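Local coordinates for beta-L-arabinobiosidase (Bacteroides thetaiotaomicron, PDB 5MQR), which is a large glycoside hydrolase of plant pectin breakdown, probably cleaving beta-L-arabinofuranosyl linkages, with a sialidase activity that is only tentatively assigned, at residues R680-E685 against G691-L696; V697-S702 against Q1010-Y1015; K684-G689 against D703-I708. All blocks are in the same frame, centred on the assembly; numbering follows the deposited sequence.

Contact 1: residues R680-E685 against G691-L696; sequences RKHIKE and GMTEFL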
loop_
_atom_site.group_PDB
_atom_site.type_symbol
_atom_site.label_atom_id
_atom_site.label_comp_id
_atom_site.label_asym_id
_atom_site.label_seq_id
_atom_site.Cartn_x
_atom_site.Cartn_y
_atom_site.Cartn_z
ATOM N N ARG A 680 16.074 1.860 -24.991
ATOM C CA ARG A 680 15.581 0.718 -25.738
ATOM C C ARG A 680 15.865 0.796 -27.253
ATOM O O ARG A 680 16.074 -0.245 -27.899
ATOM C CB ARG A 680 14.104 0.422 -25.385
ATOM C CG ARG A 680 13.155 0.143 -26.542
ATOM C CD ARG A 680 12.719 1.511 -27.013
ATOM N NE ARG A 680 12.380 1.545 -28.371
ATOM C CZ ARG A 680 11.841 2.595 -28.968
ATOM N NH1 ARG A 680 11.566 3.743 -28.334
ATOM N NH2 ARG A 680 11.581 2.464 -30.255
ATOM N N LYS A 681 15.926 2.012 -27.800
ATOM C CA LYS A 681 16.240 2.214 -29.216
ATOM C C LYS A 681 17.595 1.662 -29.589
ATOM O O LYS A 681 17.840 1.359 -30.766
ATOM C CB LYS A 681 16.216 3.696 -29.590
ATOM C CG LYS A 681 14.836 4.349 -29.559
ATOM C CD LYS A 681 14.957 5.864 -29.737
ATOM C CE LYS A 681 13.600 6.536 -29.924
ATOM N NZ LYS A 681 13.001 6.242 -31.257
ATOM N N HIS A 682 18.481 1.538 -28.591
ATOM C CA HIS A 682 19.866 1.151 -28.818
ATOM C C HIS A 682 20.123 -0.344 -28.786
ATOM O O HIS A 682 21.235 -0.781 -29.073
ATOM C CB HIS A 682 20.794 1.905 -27.867
ATOM C CG HIS A 682 20.812 3.370 -28.126
ATOM N ND1 HIS A 682 21.691 3.949 -29.015
ATOM C CD2 HIS A 682 20.015 4.363 -27.673
ATOM C CE1 HIS A 682 21.454 5.247 -29.070
ATOM N NE2 HIS A 682 20.431 5.520 -28.278
ATOM N N ILE A 683 19.101 -1.130 -28.501
ATOM C CA ILE A 683 19.224 -2.562 -28.659
ATOM C C ILE A 683 19.193 -2.854 -30.159
ATOM O O ILE A 683 18.207 -2.522 -30.840
ATOM C CB ILE A 683 18.101 -3.279 -27.916
ATOM C CG1 ILE A 683 18.231 -2.966 -26.418
ATOM C CG2 ILE A 683 18.163 -4.781 -28.190
ATOM C CD1 ILE A 683 17.000 -3.291 -25.605
ATOM N N LYS A 684 20.258 -3.467 -30.663
ATOM C CA LYS A 684 20.421 -3.718 -32.101
ATOM C C LYS A 684 20.614 -5.200 -32.410
ATOM O O LYS A 684 21.423 -5.845 -31.771
ATOM C CB LYS A 684 21.657 -2.966 -32.554
ATOM C CG LYS A 684 21.882 -2.892 -34.057
ATOM C CD LYS A 684 23.085 -1.988 -34.310
ATOM C CE LYS A 684 23.493 -1.956 -35.770
ATOM N NZ LYS A 684 22.334 -1.512 -36.574
ATOM N N GLU A 685 19.902 -5.740 -33.396
ATOM C CA GLU A 685 20.148 -7.134 -33.814
ATOM C C GLU A 685 21.470 -7.191 -34.573
ATOM O O GLU A 685 21.782 -6.274 -35.320
ATOM C CB GLU A 685 18.979 -7.715 -34.633
ATOM C CG GLU A 685 17.696 -7.782 -33.801
ATOM C CD GLU A 685 16.469 -8.443 -34.446
ATOM O OE1 GLU A 685 16.433 -8.712 -35.681
ATOM O OE2 GLU A 685 15.498 -8.667 -33.663
ATOM N N GLY A 691 23.464 -6.183 -29.754
ATOM C CA GLY A 691 24.485 -5.194 -29.463
ATOM C C GLY A 691 23.802 -3.979 -28.874
ATOM O O GLY A 691 22.568 -3.879 -28.951
HETATM N N MSE A 692 24.593 -3.087 -28.262
HETATM C CA MSE A 692 24.111 -1.793 -27.762
HETATM C C MSE A 692 24.927 -0.660 -28.342
HETATM O O MSE A 692 26.135 -0.528 -28.073
HETATM C CB MSE A 692 24.065 -1.711 -26.234
HETATM C CG MSE A 692 23.607 -0.343 -25.755
HETATM SE SE MSE A 692 22.872 -0.446 -23.928
HETATM C CE MSE A 692 21.034 -1.096 -24.277
ATOM N N THR A 693 24.243 0.191 -29.108
ATOM C CA THR A 693 24.825 1.372 -29.707
ATOM C C THR A 693 24.911 2.567 -28.742
ATOM O O THR A 693 24.310 2.566 -27.647
ATOM C CB THR A 693 23.999 1.796 -30.936
ATOM O OG1 THR A 693 22.626 1.918 -30.556
ATOM C CG2 THR A 693 24.103 0.751 -32.057
ATOM N N GLU A 694 25.684 3.564 -29.181
ATOM C CA GLU A 694 25.865 4.855 -28.517
ATOM C C GLU A 694 25.153 5.947 -29.355
ATOM O O GLU A 694 24.227 6.628 -28.846
ATOM C CB GLU A 694 27.370 5.154 -28.357
ATOM C CG GLU A 694 27.718 6.497 -27.741
ATOM C CD GLU A 694 29.173 6.913 -27.933
ATOM O OE1 GLU A 694 30.078 6.326 -27.315
ATOM O OE2 GLU A 694 29.404 7.892 -28.661
ATOM N N PHE A 695 25.610 6.102 -30.612
ATOM C CA PHE A 695 24.944 6.902 -31.638
ATOM C C PHE A 695 24.034 5.971 -32.420
ATOM O O PHE A 695 24.452 4.854 -32.770
ATOM C CB PHE A 695 25.941 7.452 -32.654
ATOM C CG PHE A 695 26.692 8.679 -32.208
ATOM C CD1 PHE A 695 26.133 9.933 -32.350
ATOM C CD2 PHE A 695 27.978 8.578 -31.718
ATOM C CE1 PHE A 695 26.832 11.076 -31.991
ATOM C CE2 PHE A 695 28.689 9.704 -31.347
ATOM C CZ PHE A 695 28.114 10.962 -31.490
ATOM N N LEU A 696 22.822 6.425 -32.735
ATOM C CA LEU A 696 21.953 5.689 -33.676
ATOM C C LEU A 696 22.461 5.843 -35.114
ATOM O O LEU A 696 22.502 4.871 -35.854
ATOM C CB LEU A 696 20.496 6.138 -33.602
ATOM C CG LEU A 696 19.797 5.944 -32.262
ATOM C CD1 LEU A 696 18.386 6.504 -32.366
ATOM C CD2 LEU A 696 19.743 4.486 -31.855
#

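Contact 2: residues V697-S702 against Q1010-Y1015; sequences VQRSYS and QERSRY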
loop_
_atom_site.group_PDB
_atom_site.type_symbol
_atom_site.label_atom_id
_atom_site.label_comp_id
_atom_site.label_asym_id
_atom_site.label_seq_id
_atom_site.Cartn_x
_atom_site.Cartn_y
_atom_site.Cartn_z
ATOM N N VAL A 697 22.859 7.059 -35.483
ATOM C CA VAL A 697 23.455 7.304 -36.790
ATOM C C VAL A 697 24.785 6.550 -36.971
ATOM O O VAL A 697 25.485 6.246 -35.996
ATOM C CB VAL A 697 23.676 8.814 -37.080
ATOM C CG1 VAL A 697 22.356 9.593 -37.019
ATOM C CG2 VAL A 697 24.755 9.400 -36.168
ATOM N N GLN A 698 25.095 6.237 -38.229
ATOM C CA GLN A 698 26.252 5.419 -38.585
ATOM C C GLN A 698 27.527 6.227 -38.402
ATOM O O GLN A 698 27.749 7.171 -39.143
ATOM C CB GLN A 698 26.160 4.967 -40.051
ATOM C CG GLN A 698 27.367 4.195 -40.581
ATOM C CD GLN A 698 27.410 2.793 -40.038
ATOM O OE1 GLN A 698 28.302 2.426 -39.236
ATOM N NE2 GLN A 698 26.423 1.988 -40.446
ATOM N N ARG A 699 28.382 5.842 -37.462
ATOM C CA ARG A 699 29.657 6.559 -37.257
ATOM C C ARG A 699 30.819 5.894 -38.015
ATOM O O ARG A 699 30.898 4.679 -38.092
ATOM C CB ARG A 699 29.958 6.696 -35.763
ATOM C CG ARG A 699 28.789 7.295 -34.982
ATOM C CD ARG A 699 28.580 8.765 -35.291
ATOM N NE ARG A 699 29.586 9.588 -34.637
ATOM C CZ ARG A 699 29.894 10.845 -34.967
ATOM N NH1 ARG A 699 29.301 11.467 -35.983
ATOM N NH2 ARG A 699 30.820 11.487 -34.279
ATOM N N SER A 700 31.717 6.709 -38.547
ATOM C CA SER A 700 32.832 6.213 -39.381
ATOM C C SER A 700 33.957 5.519 -38.587
ATOM O O SER A 700 34.798 4.845 -39.186
ATOM C CB SER A 700 33.448 7.363 -40.178
ATOM O OG SER A 700 34.084 8.264 -39.293
ATOM N N TYR A 701 33.982 5.704 -37.263
ATOM C CA TYR A 701 35.046 5.150 -36.399
ATOM C C TYR A 701 34.525 3.998 -35.538
ATOM O O TYR A 701 35.237 3.457 -34.701
ATOM C CB TYR A 701 35.652 6.260 -35.531
ATOM C CG TYR A 701 34.609 7.013 -34.730
ATOM C CD1 TYR A 701 34.158 6.518 -33.507
ATOM C CD2 TYR A 701 34.046 8.198 -35.215
ATOM C CE1 TYR A 701 33.199 7.192 -32.780
ATOM C CE2 TYR A 701 33.082 8.882 -34.490
ATOM C CZ TYR A 701 32.659 8.374 -33.271
ATOM O OH TYR A 701 31.700 9.033 -32.532
ATOM N N SER A 702 33.278 3.606 -35.759
ATOM C CA SER A 702 32.677 2.573 -34.937
ATOM C C SER A 702 33.243 1.213 -35.335
ATOM O O SER A 702 33.852 1.075 -36.380
ATOM C CB SER A 702 31.165 2.615 -35.070
ATOM O OG SER A 702 30.817 2.374 -36.413
ATOM N N GLN A 1010 20.635 18.857 -35.048
ATOM C CA GLN A 1010 21.322 17.805 -35.811
ATOM C C GLN A 1010 20.878 16.410 -35.339
ATOM O O GLN A 1010 20.756 16.131 -34.143
ATOM C CB GLN A 1010 22.841 17.925 -35.704
ATOM C CG GLN A 1010 23.437 19.180 -36.313
ATOM C CD GLN A 1010 24.926 19.345 -36.008
ATOM O OE1 GLN A 1010 25.698 18.406 -36.136
ATOM N NE2 GLN A 1010 25.327 20.548 -35.633
ATOM N N GLU A 1011 20.660 15.542 -36.312
ATOM C CA GLU A 1011 20.111 14.214 -36.070
ATOM C C GLU A 1011 20.977 13.345 -35.167
ATOM O O GLU A 1011 20.457 12.587 -34.349
ATOM C CB GLU A 1011 19.876 13.485 -37.397
ATOM C CG GLU A 1011 19.110 12.190 -37.200
ATOM C CD GLU A 1011 18.832 11.426 -38.463
ATOM O OE1 GLU A 1011 19.078 11.931 -39.584
ATOM O OE2 GLU A 1011 18.357 10.281 -38.302
ATOM N N ARG A 1012 22.278 13.423 -35.357
ATOM C CA ARG A 1012 23.226 12.618 -34.578
ATOM C C ARG A 1012 23.013 12.609 -33.046
ATOM O O ARG A 1012 23.249 11.583 -32.390
ATOM C CB ARG A 1012 24.657 13.063 -34.863
ATOM C CG ARG A 1012 24.952 14.523 -34.531
ATOM C CD ARG A 1012 26.406 14.867 -34.872
ATOM N NE ARG A 1012 27.303 14.590 -33.754
ATOM C CZ ARG A 1012 28.629 14.657 -33.810
ATOM N NH1 ARG A 1012 29.271 14.962 -34.946
ATOM N NH2 ARG A 1012 29.333 14.425 -32.712
ATOM N N SER A 1013 22.613 13.755 -32.487
ATOM C CA SER A 1013 22.475 13.888 -31.038
ATOM C C SER A 1013 21.222 13.227 -30.475
ATOM O O SER A 1013 21.160 12.958 -29.274
ATOM C CB SER A 1013 22.453 15.350 -30.629
ATOM O OG SER A 1013 23.714 15.907 -30.818
ATOM N N ARG A 1014 20.220 13.016 -31.320
ATOM C CA ARG A 1014 18.921 12.554 -30.846
ATOM C C ARG A 1014 19.038 11.183 -30.212
ATOM O O ARG A 1014 19.600 10.278 -30.827
ATOM C CB ARG A 1014 17.904 12.516 -31.984
ATOM C CG ARG A 1014 17.526 13.880 -32.507
ATOM C CD ARG A 1014 16.575 13.778 -33.680
ATOM N NE ARG A 1014 15.299 13.177 -33.280
ATOM C CZ ARG A 1014 14.334 12.811 -34.128
ATOM N NH1 ARG A 1014 14.482 13.009 -35.444
ATOM N NH2 ARG A 1014 13.207 12.265 -33.659
ATOM N N TYR A 1015 18.517 11.057 -28.993
ATOM C CA TYR A 1015 18.481 9.789 -28.253
ATOM C C TYR A 1015 19.881 9.250 -27.932
ATOM O O TYR A 1015 20.083 8.040 -27.924
ATOM C CB TYR A 1015 17.659 8.717 -29.017
ATOM C CG TYR A 1015 16.365 9.257 -29.608
ATOM C CD1 TYR A 1015 15.378 9.829 -28.791
ATOM C CD2 TYR A 1015 16.134 9.217 -30.972
ATOM C CE1 TYR A 1015 14.211 10.352 -29.320
ATOM C CE2 TYR A 1015 14.955 9.730 -31.508
ATOM C CZ TYR A 1015 14.006 10.302 -30.675
ATOM O OH TYR A 1015 12.854 10.797 -31.235
HETATM O O HOH W 1 22.454 9.334 -33.491
#

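Contact 3: residues K684-G689 against D703-I708; sequences KETPVG and DKYNLI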
loop_
_atom_site.group_PDB
_atom_site.type_symbol
_atom_site.label_atom_id
_atom_site.label_comp_id
_atom_site.label_asym_id
_atom_site.label_seq_id
_atom_site.Cartn_x
_atom_site.Cartn_y
_atom_site.Cartn_z
ATOM N N LYS A 684 20.258 -3.467 -30.663
ATOM C CA LYS A 684 20.421 -3.718 -32.101
ATOM C C LYS A 684 20.614 -5.200 -32.410
ATOM O O LYS A 684 21.423 -5.845 -31.771
ATOM C CB LYS A 684 21.657 -2.966 -32.554
ATOM C CG LYS A 684 21.882 -2.892 -34.057
ATOM C CD LYS A 684 23.085 -1.988 -34.310
ATOM C CE LYS A 684 23.493 -1.956 -35.770
ATOM N NZ LYS A 684 22.334 -1.512 -36.574
ATOM N N GLU A 685 19.902 -5.740 -33.396
ATOM C CA GLU A 685 20.148 -7.134 -33.814
ATOM C C GLU A 685 21.470 -7.191 -34.573
ATOM O O GLU A 685 21.782 -6.274 -35.320
ATOM C CB GLU A 685 18.979 -7.715 -34.633
ATOM C CG GLU A 685 17.696 -7.782 -33.801
ATOM C CD GLU A 685 16.469 -8.443 -34.446
ATOM O OE1 GLU A 685 16.433 -8.712 -35.681
ATOM O OE2 GLU A 685 15.498 -8.667 -33.663
ATOM N N THR A 686 22.282 -8.213 -34.301
ATOM C CA THR A 686 23.509 -8.478 -35.071
ATOM C C THR A 686 23.605 -9.967 -35.330
ATOM O O THR A 686 22.960 -10.740 -34.654
ATOM C CB THR A 686 24.811 -7.991 -34.367
ATOM O OG1 THR A 686 25.358 -9.010 -33.513
ATOM C CG2 THR A 686 24.599 -6.709 -33.571
ATOM N N PRO A 687 24.433 -10.393 -36.290
ATOM C CA PRO A 687 24.546 -11.854 -36.492
ATOM C C PRO A 687 25.067 -12.650 -35.280
ATOM O O PRO A 687 24.848 -13.855 -35.238
ATOM C CB PRO A 687 25.493 -11.993 -37.696
ATOM C CG PRO A 687 25.492 -10.643 -38.368
ATOM C CD PRO A 687 25.188 -9.627 -37.292
ATOM N N VAL A 688 25.706 -11.994 -34.303
ATOM C CA VAL A 688 26.134 -12.675 -33.074
ATOM C C VAL A 688 25.259 -12.411 -31.841
ATOM O O VAL A 688 25.636 -12.741 -30.729
ATOM C CB VAL A 688 27.604 -12.361 -32.761
ATOM C CG1 VAL A 688 28.473 -12.887 -33.899
ATOM C CG2 VAL A 688 27.828 -10.861 -32.520
ATOM N N GLY A 689 24.073 -11.856 -32.042
ATOM C CA GLY A 689 23.184 -11.497 -30.943
ATOM C C GLY A 689 23.106 -9.990 -30.768
ATOM O O GLY A 689 23.678 -9.227 -31.537
ATOM N N ASP A 703 33.072 0.227 -34.470
ATOM C CA ASP A 703 33.452 -1.147 -34.775
ATOM C C ASP A 703 32.301 -1.748 -35.593
ATOM O O ASP A 703 31.435 -1.006 -36.081
ATOM C CB ASP A 703 33.701 -1.923 -33.466
ATOM C CG ASP A 703 34.739 -3.015 -33.610
ATOM O OD1 ASP A 703 34.710 -3.760 -34.624
ATOM O OD2 ASP A 703 35.578 -3.129 -32.689
ATOM N N LYS A 704 32.276 -3.075 -35.734
ATOM C CA LYS A 704 31.171 -3.773 -36.413
ATOM C C LYS A 704 29.836 -3.392 -35.762
ATOM O O LYS A 704 29.783 -3.061 -34.559
ATOM C CB LYS A 704 31.365 -5.296 -36.359
ATOM C CG LYS A 704 32.663 -5.832 -36.998
ATOM C CD LYS A 704 32.608 -7.335 -37.323
ATOM C CE LYS A 704 32.735 -8.207 -36.076
ATOM N NZ LYS A 704 31.955 -9.503 -36.105
ATOM N N TYR A 705 28.778 -3.390 -36.569
ATOM C CA TYR A 705 27.419 -3.099 -36.104
ATOM C C TYR A 705 27.261 -1.717 -35.425
ATOM O O TYR A 705 26.423 -1.534 -34.540
ATOM C CB TYR A 705 26.931 -4.237 -35.192
ATOM C CG TYR A 705 27.451 -5.574 -35.634
ATOM C CD1 TYR A 705 27.309 -5.992 -36.968
ATOM C CD2 TYR A 705 28.146 -6.412 -34.751
ATOM C CE1 TYR A 705 27.835 -7.204 -37.410
ATOM C CE2 TYR A 705 28.653 -7.640 -35.179
ATOM C CZ TYR A 705 28.504 -8.031 -36.504
ATOM O OH TYR A 705 29.019 -9.225 -36.924
ATOM N N ASN A 706 28.059 -0.749 -35.866
ATOM C CA ASN A 706 28.064 0.607 -35.320
ATOM C C ASN A 706 28.401 0.713 -33.797
ATOM O O ASN A 706 28.040 1.681 -33.123
ATOM C CB ASN A 706 26.737 1.310 -35.670
ATOM C CG ASN A 706 26.845 2.807 -35.648
ATOM O OD1 ASN A 706 27.853 3.379 -36.081
ATOM N ND2 ASN A 706 25.806 3.465 -35.131
ATOM N N LEU A 707 29.138 -0.263 -33.280
ATOM C CA LEU A 707 29.458 -0.295 -31.859
ATOM C C LEU A 707 30.616 0.635 -31.517
ATOM O O LEU A 707 31.637 0.644 -32.194
ATOM C CB LEU A 707 29.773 -1.719 -31.423
ATOM C CG LEU A 707 28.611 -2.711 -31.536
ATOM C CD1 LEU A 707 29.102 -4.128 -31.259
ATOM C CD2 LEU A 707 27.479 -2.336 -30.590
ATOM N N ILE A 708 30.421 1.426 -30.470
ATOM C CA ILE A 708 31.429 2.316 -29.935
ATOM C C ILE A 708 31.617 1.994 -28.434
ATOM O O ILE A 708 30.650 1.947 -27.677
ATOM C CB ILE A 708 30.982 3.768 -30.131
ATOM C CG1 ILE A 708 30.904 4.099 -31.621
ATOM C CG2 ILE A 708 31.913 4.730 -29.403
ATOM C CD1 ILE A 708 30.153 5.368 -31.946
#

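Contact 1: residues R680-E685 against G691-L696
A short antiparallel beta hairpin, entered from helix 666-680 through a type I turn, joins the two segments: Lys684 pairs with Gly691, Ile683 with Met692, and His682 grips Thr693 just beyond the strands. Lys684 and Gly691 form the hydrogen-bonded pair: Gly691 N donates to Lys684 O at 2.9 Å and Lys684 N donates back to Gly691 O. Two residues along, beyond the non-hydrogen-bonded pair Ile683-Met692, Thr693 N donates to His682 O at 3.2 Å. The His682 ring meets Thr693 at its edge and Leu696 over one face. Its CG stands anti to the carbonyl carbon (chi1 -66°), which swings the ring across the opposing chain, where ND1 meets Thr693 OG1 in a 2.7 Å hydrogen bond. Leu696 CD2 makes a CH-pi contact 3.6 Å from the His682 ring centroid and 24° off its normal. NE2, on the other side of the ring, is hydrogen-bonded to Tyr1015 O. With both nitrogens bonded in a buried place, the imidazole is fixed in rotation, which suits histidine, whose ring carries a nitrogen for each partner. A leucine here would probably leave Thr693 OG1 and the Tyr1015 carbonyl without their imidazole partner. Threonine fits opposite because its hydroxyl serves the histidine, and Gln643 besides, while its methyl remains for Lys684. Ile683 and Met692, a selenomethionine, turn to the face of the hairpin covered by Trp653 and helices 712-719 and 726-737. On the other face, with Lys684, Thr693 CG2 meets the lysine's aliphatic chain, 3.7 Å from Lys684 CD.

Contact 2: residues V697-S702 against Q1010-Y1015
Apolar contact comes first from Val697, whose two methyls pack on Arg1012: Val697 CG2 touches Arg1012 CB at 3.9 Å, while Val697 CG1 leans toward Glu1011 CG at 4.2 Å. A compact branched side chain suits this place, since both methyls rest on Arg1012 and CG1 also reaches Glu1011. One water bridges the backbones alongside, accepting from Val697 N at 3.1 Å and donating to Arg1012 O at 2.6 Å. Arg1012 belongs to a short 3-10 turn, 1011-1013, in a loop of the helical glycosidase domain; facing it is the loop that leaves hairpin 683-692 and makes a type I turn from Arg699 to Ser702. Between the loops two like charges meet, Arg699 NH1 lying over one face of the Arg1012 guanidinium, 3.6 Å from Arg1012 NH1, with the planes 60° apart. Arg1012 NE forms a salt bridge with Glu996, whose carboxylate probably offsets the Arg1012 charge, while the Arg699 cation rests on Phe695. Bent at chi2 (-70°) and chi3, the Arg699 chain folds back on its own turn and grips Tyr701 OH side-on, from NE at 3.0 Å and from NH2 at 3.1 Å, the hydroxyl lying in the guanidinium plane.

Contact 3: residues K684-G689 against D703-I708
Tyr705 spreads its ring across Thr686, whose CB sits over one face at 3.8 Å from the Tyr705 ring centroid, 15° off the normal, in a CH-pi contact. Thr686 CG2 adds a 3.7 Å touch on Tyr705 CG, and Lys704 CB covers the opposite face, leaving the ring sandwiched between two aliphatic groups. Toward the hydroxyl end Pro687 continues the contact, its CD approaching Tyr705 CE1 to 3.6 Å. A tyrosine suits this place because its broad ring packs against the turn while its OH accepts a hydrogen bond from Lys704 NZ at the partly exposed end. Thr686 can offer its carbons to the ring because its hydroxyl is occupied within its own segment. OG1 accepts from Val688 N at 3.1 Å, making an ST turn, and donates to Gly689 O at 2.6 Å in the carbonyl plane. This locks the type I turn 686-689 on which the ring lies; Gly689 ends it with a positive phi of 109°, easily reached without a side chain. With CG anti to the backbone N (chi1 -170°), the stem of Lys684 runs extended beside the Tyr705 backbone, bringing CE to 3.2 Å from Tyr705 O, while NZ bends off toward a weak bond with Gln643. The contact thus lays the tip of hairpin 683-692 against the loop that leads to helix 712-719, and Val688 and Leu707 both rest on Thr734 of helix 726-737.

Overall arrangement
Following the chain from helix 666-680, contact 1 closes first, folding 680-685 onto 691-696 round the hairpin. Contact 3 starts at the end of the first strand, sharing Lys684 and Glu685 with contact 1, but reaches on to 703-708, so its loop takes in the second hairpin strand and the run 697-702. Contact 2 opens within that loop and ends some 300 residues later at 1010-1015; contacts 2 and 3 therefore cross, whereas contacts 1 and 2 follow in series. Asn706 ties the crossing pair together by hydrogen-bonding Val697 O and Arg699 N, and His682 links contact 1 to Tyr1015. Together they join the hairpin and its following loop to a late loop of the helical domain.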